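PDB 1Q9J: Phthiocerol/phthiodiolone dimycocerosyl transferase from Mycobacterium tuberculosis, which probably catalyses the transfer of mycocerosic acids from mycocerosic acid synthase onto phthiocerol, phthiodiolone and phenolphthiocerol, the last step in making the dimycocerosate esters. Local coordinates for residues A[248-253]-A[292-297]. Residues are numbered along the deposited sequence; the frame is centred on the assembly and turned at random.
Sequences TEWQLR and AEIGPN
W250 lays one face of its indole over the backbone of I294 and G295. It carries most of the contact between residues 248-253 of helix 237-253 and segment 292-297, in the loop after strand 285-292. W250 CG stands anti to the backbone N of W250 (chi1 -172°), and this swings the ring out from the helix, across the loop. The carbonyl oxygen of I294 lies over the centre of the indole, 3.3 Å from W250 CE2. Farther along the same face comes G295. G295 CA sits 4.2 Å from the centroid of the six-membered ring of W250, 23° off the ring normal, a CH-pi contact. The outer end of the indole reaches P296, whose CD is 3.6 Å from W250 CH2. P296 CB is a little farther from the same W250 CH2, at 4.0 Å. The proline N meets the ring obliquely.

I294 adds its branch methyl, with I294 CG2 4.1 Å from W250 CE3. The buried I294 side chain also packs on L246 and L247 of the same helix. Both segments lie in the PapA5 C-terminal family region, of the CoA-dependent acyltransferase clan, in a protein built from two related domains. Helix 237-253 leads into strand 260-267 of a mixed sheet, which pairs antiparallel with the edge strand 285-292. The loop leaves that edge strand and runs on to helix 300-317, and W250 packs the helix against it. W250 also touches I260, at the start of the neighbouring strand.

Within the helix segment, R253 NH2 makes a salt bridge to E249 OE1 at 3.0 Å. R253 NH2 also bonds the carbonyl oxygen of P340, and E249 OE2 bonds the hydroxyl of Y379.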
loop_
_atom_site.group_PDB
_atom_site.type_symbol
_atom_site.label_atom_id
_atom_site.label_comp_id
_atom_site.label_asym_id
_atom_site.label_seq_id
_atom_site.Cartn_x
_atom_site.Cartn_y
_atom_site.Cartn_z
ATOM N N THR A 248 22.327 -1.014 0.513
ATOM C CA THR A 248 22.455 -0.001 -0.526
ATOM C C THR A 248 22.289 1.419 0.009
ATOM O O THR A 248 23.008 2.322 -0.401
ATOM C CB THR A 248 21.418 -0.217 -1.639
ATOM O OG1 THR A 248 21.577 -1.528 -2.200
ATOM C CG2 THR A 248 21.591 0.832 -2.732
ATOM N N GLU A 249 21.348 1.621 0.923
ATOM C CA GLU A 249 21.141 2.953 1.464
ATOM C C GLU A 249 22.415 3.480 2.088
ATOM O O GLU A 249 22.726 4.661 1.969
ATOM C CB GLU A 249 20.024 2.949 2.504
ATOM C CG GLU A 249 18.624 3.044 1.921
ATOM C CD GLU A 249 18.394 4.338 1.153
ATOM O OE1 GLU A 249 18.754 5.415 1.678
ATOM O OE2 GLU A 249 17.841 4.274 0.034
ATOM N N TRP A 250 23.161 2.603 2.750
ATOM C CA TRP A 250 24.401 3.017 3.398
ATOM C C TRP A 250 25.496 3.319 2.372
ATOM O O TRP A 250 26.201 4.324 2.488
ATOM C CB TRP A 250 24.870 1.935 4.370
ATOM C CG TRP A 250 26.022 2.369 5.218
ATOM C CD1 TRP A 250 26.039 3.390 6.129
ATOM C CD2 TRP A 250 27.329 1.789 5.241
ATOM N NE1 TRP A 250 27.283 3.487 6.710
ATOM C CE2 TRP A 250 28.098 2.525 6.173
ATOM C CE3 TRP A 250 27.937 0.742 4.536
ATOM C CZ2 TRP A 250 29.427 2.217 6.453
ATOM C CZ3 TRP A 250 29.259 0.436 4.808
ATOM C CH2 TRP A 250 29.998 1.185 5.752
ATOM N N GLN A 251 25.624 2.442 1.375
ATOM C CA GLN A 251 26.613 2.584 0.304
ATOM C C GLN A 251 26.473 3.882 -0.488
ATOM O O GLN A 251 27.426 4.330 -1.123
ATOM C CB GLN A 251 26.503 1.408 -0.672
ATOM C CG GLN A 251 27.036 0.104 -0.133
ATOM C CD GLN A 251 28.532 -0.020 -0.303
ATOM O OE1 GLN A 251 29.026 -0.204 -1.414
ATOM N NE2 GLN A 251 29.266 0.091 0.796
ATOM N N LEU A 252 25.287 4.478 -0.455
ATOM C CA LEU A 252 25.048 5.711 -1.189
ATOM C C LEU A 252 24.856 6.919 -0.287
ATOM O O LEU A 252 24.840 8.048 -0.764
ATOM C CB LEU A 252 23.834 5.551 -2.112
ATOM C CG LEU A 252 23.989 4.591 -3.299
ATOM C CD1 LEU A 252 22.671 4.494 -4.055
ATOM C CD2 LEU A 252 25.098 5.082 -4.226
ATOM N N ARG A 253 24.716 6.692 1.015
ATOM C CA ARG A 253 24.532 7.799 1.950
ATOM C C ARG A 253 25.812 8.606 2.135
ATOM O O ARG A 253 25.793 9.696 2.709
ATOM C CB ARG A 253 24.034 7.269 3.303
ATOM C CG ARG A 253 22.513 7.177 3.380
ATOM C CD ARG A 253 22.014 6.189 4.428
ATOM N NE ARG A 253 20.598 5.884 4.204
ATOM C CZ ARG A 253 19.592 6.456 4.858
ATOM N NH1 ARG A 253 19.830 7.362 5.798
ATOM N NH2 ARG A 253 18.346 6.140 4.551
ATOM N N ALA A 292 18.740 0.058 11.793
ATOM C CA ALA A 292 19.780 -0.741 11.165
ATOM C C ALA A 292 21.126 -0.041 11.262
ATOM O O ALA A 292 21.250 1.151 10.966
ATOM C CB ALA A 292 19.436 -1.006 9.712
ATOM N N GLU A 293 22.133 -0.795 11.686
ATOM C CA GLU A 293 23.483 -0.270 11.827
ATOM C C GLU A 293 24.405 -1.086 10.936
ATOM O O GLU A 293 24.996 -2.076 11.368
ATOM C CB GLU A 293 23.913 -0.352 13.290
ATOM C CG GLU A 293 22.930 0.343 14.219
ATOM C CD GLU A 293 23.348 0.298 15.667
ATOM O OE1 GLU A 293 23.623 -0.814 16.172
ATOM O OE2 GLU A 293 23.381 1.374 16.303
ATOM N N ILE A 294 24.511 -0.652 9.683
ATOM C CA ILE A 294 25.327 -1.329 8.684
ATOM C C ILE A 294 26.760 -0.798 8.587
ATOM O O ILE A 294 26.994 0.407 8.478
ATOM C CB ILE A 294 24.657 -1.235 7.287
ATOM C CG1 ILE A 294 23.229 -1.783 7.354
ATOM C CG2 ILE A 294 25.456 -2.022 6.265
ATOM C CD1 ILE A 294 22.472 -1.678 6.045
ATOM N N GLY A 295 27.712 -1.724 8.638
ATOM C CA GLY A 295 29.112 -1.372 8.528
ATOM C C GLY A 295 29.626 -1.938 7.219
ATOM O O GLY A 295 28.850 -2.519 6.458
ATOM N N PRO A 296 30.923 -1.791 6.920
ATOM C CA PRO A 296 31.481 -2.314 5.670
ATOM C C PRO A 296 31.535 -3.842 5.620
ATOM O O PRO A 296 31.734 -4.430 4.557
ATOM C CB PRO A 296 32.863 -1.672 5.621
ATOM C CG PRO A 296 33.226 -1.562 7.066
ATOM C CD PRO A 296 31.947 -1.067 7.695
ATOM N N ASN A 297 31.340 -4.476 6.773
ATOM C CA ASN A 297 31.373 -5.935 6.859
ATOM C C ASN A 297 30.015 -6.575 7.120
ATOM O O ASN A 297 29.869 -7.795 6.994
ATOM C CB ASN A 297 32.347 -6.388 7.949
ATOM C CG ASN A 297 33.793 -6.283 7.517
ATOM O OD1 ASN A 297 34.166 -6.762 6.442
ATOM N ND2 ASN A 297 34.622 -5.668 8.355
#